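Mucin-like protocadherin (Homo sapiens, PDB 6OAE) probably mediates calcium-dependent heterophilic adhesion with CDHR2 between neighbouring microvilli of epithelial cells, here represented by its two N-terminal extracellular cadherin repeats. Local coordinates at residues E23-I28 / N52-N57; E35-A40 / L73-G78; E69-C74 / Q83-V88. All blocks are in the same frame, centred on the assembly; numbering follows the deposited sequence.

Interaction 1 (E23-I28 / N52-N57)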
# COMPACT_ATOMS: atom_id res chain seq x y z
N GLU A 23 -18.93 15.92 9.33
CA GLU A 23 -19.26 17.34 9.10
C GLU A 23 -19.38 17.57 7.59
O GLU A 23 -18.82 16.81 6.79
CB GLU A 23 -18.18 18.22 9.72
CG GLU A 23 -16.81 18.05 9.08
CD GLU A 23 -15.69 18.73 9.84
OE1 GLU A 23 -16.00 19.63 10.64
OE2 GLU A 23 -14.50 18.36 9.64
N PRO A 24 -20.09 18.63 7.17
CA PRO A 24 -20.19 18.96 5.75
C PRO A 24 -18.84 19.27 5.09
O PRO A 24 -17.97 19.83 5.74
CB PRO A 24 -21.11 20.20 5.70
CG PRO A 24 -21.29 20.66 7.13
CD PRO A 24 -20.84 19.56 8.04
N LEU A 25 -18.69 18.89 3.82
CA LEU A 25 -17.54 19.32 2.98
C LEU A 25 -17.75 20.76 2.56
O LEU A 25 -16.78 21.53 2.54
CB LEU A 25 -17.43 18.46 1.71
CG LEU A 25 -17.12 16.99 1.91
CD1 LEU A 25 -17.20 16.25 0.58
CD2 LEU A 25 -15.76 16.82 2.58
N VAL A 26 -18.97 21.11 2.20
CA VAL A 26 -19.21 22.46 1.63
C VAL A 26 -20.70 22.81 1.66
O VAL A 26 -21.54 21.92 1.50
CB VAL A 26 -18.61 22.54 0.21
CG1 VAL A 26 -19.41 21.77 -0.82
CG2 VAL A 26 -18.39 23.97 -0.23
N ASP A 27 -20.97 24.09 1.86
CA ASP A 27 -22.31 24.70 1.70
C ASP A 27 -22.52 24.94 0.20
O ASP A 27 -21.61 25.44 -0.48
CB ASP A 27 -22.42 25.95 2.57
CG ASP A 27 -22.43 25.67 4.07
OD1 ASP A 27 -22.13 24.52 4.49
OD2 ASP A 27 -22.75 26.59 4.82
N ILE A 28 -23.68 24.56 -0.31
CA ILE A 28 -24.06 24.81 -1.72
C ILE A 28 -24.96 26.04 -1.68
O ILE A 28 -26.00 26.00 -0.99
CB ILE A 28 -24.75 23.59 -2.34
CG1 ILE A 28 -23.89 22.33 -2.19
CG2 ILE A 28 -25.11 23.87 -3.81
CD1 ILE A 28 -24.66 21.05 -2.37
N ASN A 52 -28.80 21.67 1.77
CA ASN A 52 -27.93 22.39 0.80
C ASN A 52 -26.46 22.31 1.24
O ASN A 52 -25.70 23.28 1.03
CB ASN A 52 -28.44 23.83 0.59
CG ASN A 52 -29.75 23.85 -0.17
OD1 ASN A 52 -30.15 22.85 -0.77
ND2 ASN A 52 -30.41 24.99 -0.16
N GLN A 53 -26.08 21.18 1.85
CA GLN A 53 -24.66 20.90 2.21
C GLN A 53 -24.31 19.55 1.61
O GLN A 53 -25.19 18.67 1.58
CB GLN A 53 -24.47 20.90 3.73
CG GLN A 53 -24.76 22.25 4.39
CD GLN A 53 -24.53 22.21 5.88
OE1 GLN A 53 -25.08 21.39 6.59
NE2 GLN A 53 -23.70 23.10 6.38
N LEU A 54 -23.06 19.40 1.15
CA LEU A 54 -22.53 18.14 0.61
C LEU A 54 -21.79 17.43 1.73
O LEU A 54 -20.92 18.05 2.38
CB LEU A 54 -21.60 18.40 -0.57
CG LEU A 54 -21.01 17.15 -1.21
CD1 LEU A 54 -22.08 16.29 -1.84
CD2 LEU A 54 -19.94 17.54 -2.23
N PHE A 55 -22.13 16.18 1.93
CA PHE A 55 -21.51 15.30 2.94
C PHE A 55 -20.91 14.07 2.26
O PHE A 55 -21.43 13.66 1.20
CB PHE A 55 -22.56 14.82 3.94
CG PHE A 55 -23.16 15.88 4.82
CD1 PHE A 55 -24.31 16.55 4.43
CD2 PHE A 55 -22.62 16.15 6.07
CE1 PHE A 55 -24.88 17.51 5.26
CE2 PHE A 55 -23.18 17.12 6.89
CZ PHE A 55 -24.32 17.78 6.49
N LEU A 56 -19.86 13.52 2.87
CA LEU A 56 -19.33 12.16 2.65
C LEU A 56 -20.08 11.23 3.59
O LEU A 56 -20.11 11.57 4.78
CB LEU A 56 -17.84 12.10 3.01
CG LEU A 56 -16.82 12.22 1.90
CD1 LEU A 56 -15.42 12.16 2.48
CD2 LEU A 56 -17.01 11.13 0.86
N ASN A 57 -20.66 10.11 3.12
CA ASN A 57 -21.39 9.14 3.99
C ASN A 57 -20.46 8.01 4.42
O ASN A 57 -20.86 7.24 5.32
CB ASN A 57 -22.60 8.51 3.31
CG ASN A 57 -23.75 9.46 3.19
OD1 ASN A 57 -23.83 10.45 3.92
ND2 ASN A 57 -24.65 9.18 2.26
O HOH W 1 -19.29 14.48 5.33
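Pro24 CB sits over one face of the Phe55 ring in a CH-pi contact, 4.3 Å from the ring centroid and 25° off its normal, while Arg48 makes a cation-pi contact with the same ring. The second flat pair, the Asp27 carboxylate and the Gln53 amide, has its planes turned 57° apart. Both pairs lie on the outer surface of the three-stranded antiparallel sheet of the first cadherin repeat, where strand 26-27 borders the central strand 53-56 and strand 47-50 flanks it on the far side.

Pro24 runs side by side with Phe55 and also with Gln53, so the proline lies against both the aromatic ring and the amide; its CG comes within 3.5 Å of Gln53 NE2. The Gln53 side chain, with CG anti to the carbonyl carbon and extended beyond, travels alongside Asp27. Its NE2 donates to Asp27 OD1 at 2.8 Å in a fairly straight bond (162°), lying in the plane of the amide but reaching the oxygen from above the plane of the carboxylate.

Beneath this polar surface the backbones pair around Leu54. Leu54 N donates to Val26 O at 3.0 Å, and Leu25 N donates to Leu54 O; farther along, Ile28 N reaches Asn52 O at 2.7 Å from above the carbonyl plane. Leu25, Val26, Ile28 and Leu54 instead turn to the interior of the sandwich, with Val26 CG1 against Leu54 CB at 4.0 Å. There Leu54, its CG anti to the backbone N, also meets Ala70 and Val86 of the opposing sheet. At the other end, direct pairing gives way to a water that accepts from Leu56 N at 2.7 Å and lies 2.8 Å from Glu23 O.

Interaction 2 (E35-A40 / L73-G78)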
# COMPACT_ATOMS: atom_id res chain seq x y z
N GLU A 35 -33.39 23.78 -6.65
CA GLU A 35 -33.06 22.67 -5.71
C GLU A 35 -31.81 21.97 -6.24
O GLU A 35 -31.69 21.83 -7.48
CB GLU A 35 -34.22 21.68 -5.58
CG GLU A 35 -35.34 22.17 -4.68
CD GLU A 35 -36.56 21.28 -4.60
OE1 GLU A 35 -37.63 21.79 -4.20
OE2 GLU A 35 -36.46 20.08 -4.94
N VAL A 36 -30.93 21.53 -5.35
CA VAL A 36 -29.69 20.79 -5.76
C VAL A 36 -29.82 19.34 -5.29
O VAL A 36 -30.21 19.13 -4.14
CB VAL A 36 -28.40 21.47 -5.25
CG1 VAL A 36 -28.29 21.48 -3.73
CG2 VAL A 36 -27.16 20.84 -5.90
N THR A 37 -29.50 18.41 -6.17
CA THR A 37 -29.52 16.95 -5.93
C THR A 37 -28.27 16.35 -6.55
O THR A 37 -27.66 17.04 -7.40
CB THR A 37 -30.79 16.33 -6.53
OG1 THR A 37 -30.74 16.54 -7.94
CG2 THR A 37 -32.06 16.93 -5.97
N LEU A 38 -27.89 15.14 -6.15
CA LEU A 38 -26.74 14.42 -6.74
C LEU A 38 -27.19 13.88 -8.10
O LEU A 38 -28.31 13.34 -8.16
CB LEU A 38 -26.26 13.28 -5.82
CG LEU A 38 -25.50 13.72 -4.58
CD1 LEU A 38 -25.20 12.53 -3.67
CD2 LEU A 38 -24.19 14.42 -4.96
N GLY A 39 -26.35 14.05 -9.12
CA GLY A 39 -26.53 13.45 -10.46
C GLY A 39 -25.91 12.07 -10.54
O GLY A 39 -25.16 11.67 -9.61
N ALA A 40 -26.20 11.36 -11.63
CA ALA A 40 -25.81 9.94 -11.84
C ALA A 40 -24.33 9.80 -12.20
O ALA A 40 -23.88 8.66 -12.22
CB ALA A 40 -26.69 9.31 -12.89
N LEU A 73 -26.57 18.78 -9.38
CA LEU A 73 -27.56 19.18 -10.40
C LEU A 73 -28.42 20.26 -9.77
O LEU A 73 -29.09 19.96 -8.77
CB LEU A 73 -28.41 17.97 -10.81
CG LEU A 73 -27.69 16.81 -11.48
CD1 LEU A 73 -28.69 15.74 -11.91
CD2 LEU A 73 -26.87 17.25 -12.69
N CYS A 74 -28.40 21.47 -10.33
CA CYS A 74 -29.19 22.62 -9.82
C CYS A 74 -30.40 22.84 -10.72
O CYS A 74 -30.24 23.43 -11.79
CB CYS A 74 -28.31 23.84 -9.71
SG CYS A 74 -27.24 23.70 -8.25
N GLN A 75 -31.56 22.36 -10.27
CA GLN A 75 -32.82 22.29 -11.06
C GLN A 75 -33.82 23.32 -10.55
O GLN A 75 -33.74 23.69 -9.36
CB GLN A 75 -33.39 20.87 -10.98
CG GLN A 75 -32.40 19.79 -11.41
CD GLN A 75 -33.01 18.41 -11.42
OE1 GLN A 75 -34.19 18.23 -11.13
NE2 GLN A 75 -32.20 17.42 -11.76
N SER A 76 -34.72 23.78 -11.43
CA SER A 76 -35.88 24.67 -11.13
C SER A 76 -37.12 24.06 -11.77
O SER A 76 -37.19 24.02 -13.01
CB SER A 76 -35.65 26.07 -11.64
OG SER A 76 -36.77 26.90 -11.35
N GLY A 77 -38.06 23.58 -10.94
CA GLY A 77 -39.24 22.82 -11.40
C GLY A 77 -38.85 21.52 -12.10
O GLY A 77 -39.64 21.07 -12.96
N GLY A 78 -37.69 20.93 -11.77
CA GLY A 78 -37.22 19.64 -12.32
C GLY A 78 -36.42 19.78 -13.62
O GLY A 78 -36.01 18.71 -14.14
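Strand 35-38 forms one margin of the four-stranded mixed sheet in the first cadherin repeat, and here it pairs antiparallel with strand 67-76, the segment directions lying 139° apart. Two hydrogen-bonded pairs carry the ladder. In the first, Glu35 N donates to Gln75 O at 2.7 Å and Gln75 N returns a bond to Glu35 O at 2.8 Å. In the second, Thr37 N meets Leu73 O at 3.1 Å in the plane of that carbonyl, while Leu73 N points almost straight (173°) at Thr37 O, 2.9 Å away. Val36 CA adds a CA-H...O contact to Leu73 O at 3.2 Å, so this oxygen is approached by two neighbouring groups of the edge strand.

Between the two rungs lies the non-hydrogen-bonded pair of Val36 and Cys74, whose side chains turn to the buried face. The CG2 branch of Val36, anti to its own backbone N, touches Cys74 SG at 3.7 Å; that sulfur is tied to Cys6 in a disulfide. Glu35, Thr37, Leu73 and Gln75 share the other face. There Leu73, with CG anti to its carbonyl carbon, reaches along the edge strand until CD1 rests on Gly39 CA at 3.5 Å, and its side chain crosses that of Thr37 obliquely, with CB nearest the hydroxyl. A beta carbon at Gly39 would come about 3.0 Å from Leu73 CG, a tight approach that suits the residue found there.

The chemistry is thus divided by face and backbone: main-chain amides and carbonyls align the strands, largely independently of side-chain identity, whereas the inward face adds an apolar contact to a covalently anchored sulfur. The disulfide consequently links this end of the sheet to the N-terminal segment, beyond what hydrogen bonding alone supplies.

Interaction 3 (E69-C74 / Q83-V88)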
# COMPACT_ATOMS: atom_id res chain seq x y z
N GLU A 69 -16.22 11.63 -6.88
CA GLU A 69 -16.81 12.74 -7.64
C GLU A 69 -18.28 12.89 -7.25
O GLU A 69 -18.98 11.89 -7.18
CB GLU A 69 -16.62 12.46 -9.14
CG GLU A 69 -17.41 13.38 -10.05
CD GLU A 69 -16.94 13.38 -11.50
OE1 GLU A 69 -16.97 14.45 -12.13
OE2 GLU A 69 -16.53 12.30 -11.98
N ALA A 70 -18.71 14.12 -7.00
CA ALA A 70 -20.11 14.48 -6.77
C ALA A 70 -20.54 15.37 -7.92
O ALA A 70 -19.82 16.37 -8.18
CB ALA A 70 -20.29 15.17 -5.45
N GLN A 71 -21.63 15.01 -8.59
CA GLN A 71 -22.27 15.85 -9.64
C GLN A 71 -23.43 16.54 -8.97
O GLN A 71 -24.36 15.83 -8.54
CB GLN A 71 -22.68 14.99 -10.83
CG GLN A 71 -23.40 15.78 -11.92
CD GLN A 71 -23.93 14.89 -13.02
OE1 GLN A 71 -24.40 13.78 -12.78
NE2 GLN A 71 -23.85 15.38 -14.24
N LEU A 72 -23.38 17.86 -8.83
CA LEU A 72 -24.45 18.66 -8.20
C LEU A 72 -25.30 19.19 -9.34
O LEU A 72 -24.75 19.94 -10.16
CB LEU A 72 -23.88 19.82 -7.38
CG LEU A 72 -22.73 19.48 -6.43
CD1 LEU A 72 -22.56 20.59 -5.41
CD2 LEU A 72 -22.95 18.15 -5.74
N LEU A 73 -26.57 18.78 -9.38
CA LEU A 73 -27.56 19.18 -10.40
C LEU A 73 -28.42 20.26 -9.77
O LEU A 73 -29.09 19.96 -8.77
CB LEU A 73 -28.41 17.97 -10.81
CG LEU A 73 -27.69 16.81 -11.48
CD1 LEU A 73 -28.69 15.74 -11.91
CD2 LEU A 73 -26.87 17.25 -12.69
N CYS A 74 -28.40 21.47 -10.33
CA CYS A 74 -29.19 22.62 -9.82
C CYS A 74 -30.40 22.84 -10.72
O CYS A 74 -30.24 23.43 -11.79
CB CYS A 74 -28.31 23.84 -9.71
SG CYS A 74 -27.24 23.70 -8.25
N GLN A 83 -24.89 22.79 -13.46
CA GLN A 83 -24.30 21.65 -12.71
C GLN A 83 -22.89 22.02 -12.28
O GLN A 83 -22.19 22.76 -13.02
CB GLN A 83 -24.36 20.36 -13.52
CG GLN A 83 -23.35 20.29 -14.65
CD GLN A 83 -23.43 18.94 -15.29
OE1 GLN A 83 -22.69 18.02 -14.96
NE2 GLN A 83 -24.37 18.80 -16.22
N LEU A 84 -22.51 21.51 -11.12
CA LEU A 84 -21.21 21.73 -10.45
C LEU A 84 -20.56 20.36 -10.26
O LEU A 84 -21.29 19.38 -10.17
CB LEU A 84 -21.47 22.42 -9.11
CG LEU A 84 -21.59 23.94 -9.07
CD1 LEU A 84 -22.22 24.53 -10.30
CD2 LEU A 84 -22.35 24.38 -7.83
N ARG A 85 -19.23 20.28 -10.23
CA ARG A 85 -18.50 19.06 -9.82
C ARG A 85 -17.75 19.36 -8.53
O ARG A 85 -17.22 20.49 -8.36
CB ARG A 85 -17.52 18.57 -10.89
CG ARG A 85 -18.16 18.31 -12.25
CD ARG A 85 -19.40 17.43 -12.19
NE ARG A 85 -20.03 17.43 -13.50
CZ ARG A 85 -19.63 16.68 -14.52
NH1 ARG A 85 -18.61 15.84 -14.36
NH2 ARG A 85 -20.24 16.75 -15.68
N VAL A 86 -17.72 18.38 -7.64
CA VAL A 86 -16.85 18.38 -6.44
C VAL A 86 -16.02 17.11 -6.48
O VAL A 86 -16.61 16.02 -6.70
CB VAL A 86 -17.63 18.47 -5.13
CG1 VAL A 86 -16.69 18.26 -3.94
CG2 VAL A 86 -18.40 19.77 -5.04
N PHE A 87 -14.71 17.25 -6.28
CA PHE A 87 -13.76 16.12 -6.22
C PHE A 87 -13.22 15.96 -4.81
O PHE A 87 -12.78 16.95 -4.20
CB PHE A 87 -12.62 16.36 -7.21
CG PHE A 87 -13.01 16.12 -8.65
CD1 PHE A 87 -14.32 15.86 -9.03
CD2 PHE A 87 -12.05 16.17 -9.64
CE1 PHE A 87 -14.63 15.63 -10.36
CE2 PHE A 87 -12.38 15.94 -10.96
CZ PHE A 87 -13.66 15.66 -11.31
N VAL A 88 -13.26 14.73 -4.31
CA VAL A 88 -12.51 14.34 -3.09
C VAL A 88 -11.33 13.50 -3.56
O VAL A 88 -11.54 12.38 -4.05
CB VAL A 88 -13.37 13.60 -2.06
CG1 VAL A 88 -12.51 13.21 -0.86
CG2 VAL A 88 -14.55 14.44 -1.61
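Gln83 places CG in the crowded position between its backbone N and carbonyl carbon (chi1 74°), while Arg85 bends at chi2 (-51°), folding its guanidinium back towards that glutamine. On the partner strand, Glu69 and Gln71 hold CG anti to their backbone N and extend across the hairpin formed by strands 67-76 and 79-91 in the first cadherin repeat.

Gln83 OE1 accepts three bonds. Arg85 grips it side-on through NE at 3.1 Å, in the carbonyl plane on a lone pair, and through NH2 at 2.9 Å; Gln71 NE2 arrives across the strands at 3.0 Å in a nearly straight bond (172°). Arg85 NH1 completes a salt bridge to Glu69 OE1 at 3.1 Å, leaving in the guanidinium plane but meeting the oxygen from above the carboxylate. That oxygen also lies at the edge of the Phe87 ring, 3.2 Å from CE1. An alanine in place of Arg85 would probably leave the Glu69 carboxylate and the Gln83 amide less firmly fixed, since it removes every guanidinium bond.

On the opposite face Leu72 CB packs on Leu84 CB at 3.9 Å, with Ala70 and Val86 beside them, and reciprocal backbone bonds join these pairs. Linked through Gln83 OE1 and the guanidinium, Gln71, Gln83, Arg85 and Glu69 form one continuous polar network, in which the positive charge is likely to polarise the Gln83 carbonyl and favour an ionised Glu69.

How the interactions relate
All three contacts are antiparallel strand pairings in the first cadherin repeat, divided between the two sheets of its sandwich. Interactions 2 and 3 use the two opposite edges of strand 67-76, sharing Leu73 and Cys74, whereas interaction 1 belongs to the facing sheet. Each has an inner and an outer face. The inner faces meet: Ile28 of interaction 1 packs on Leu72 of interaction 3 and on Val36 of interaction 2, and Leu54 rests on Ala70 and Val86. The outer faces differ. Interaction 1 combines a proline-aromatic contact with an amide-carboxylate bond, interaction 3 centres on an arginine network, and interaction 2, at the sheet margin, relies chiefly on backbone bonds.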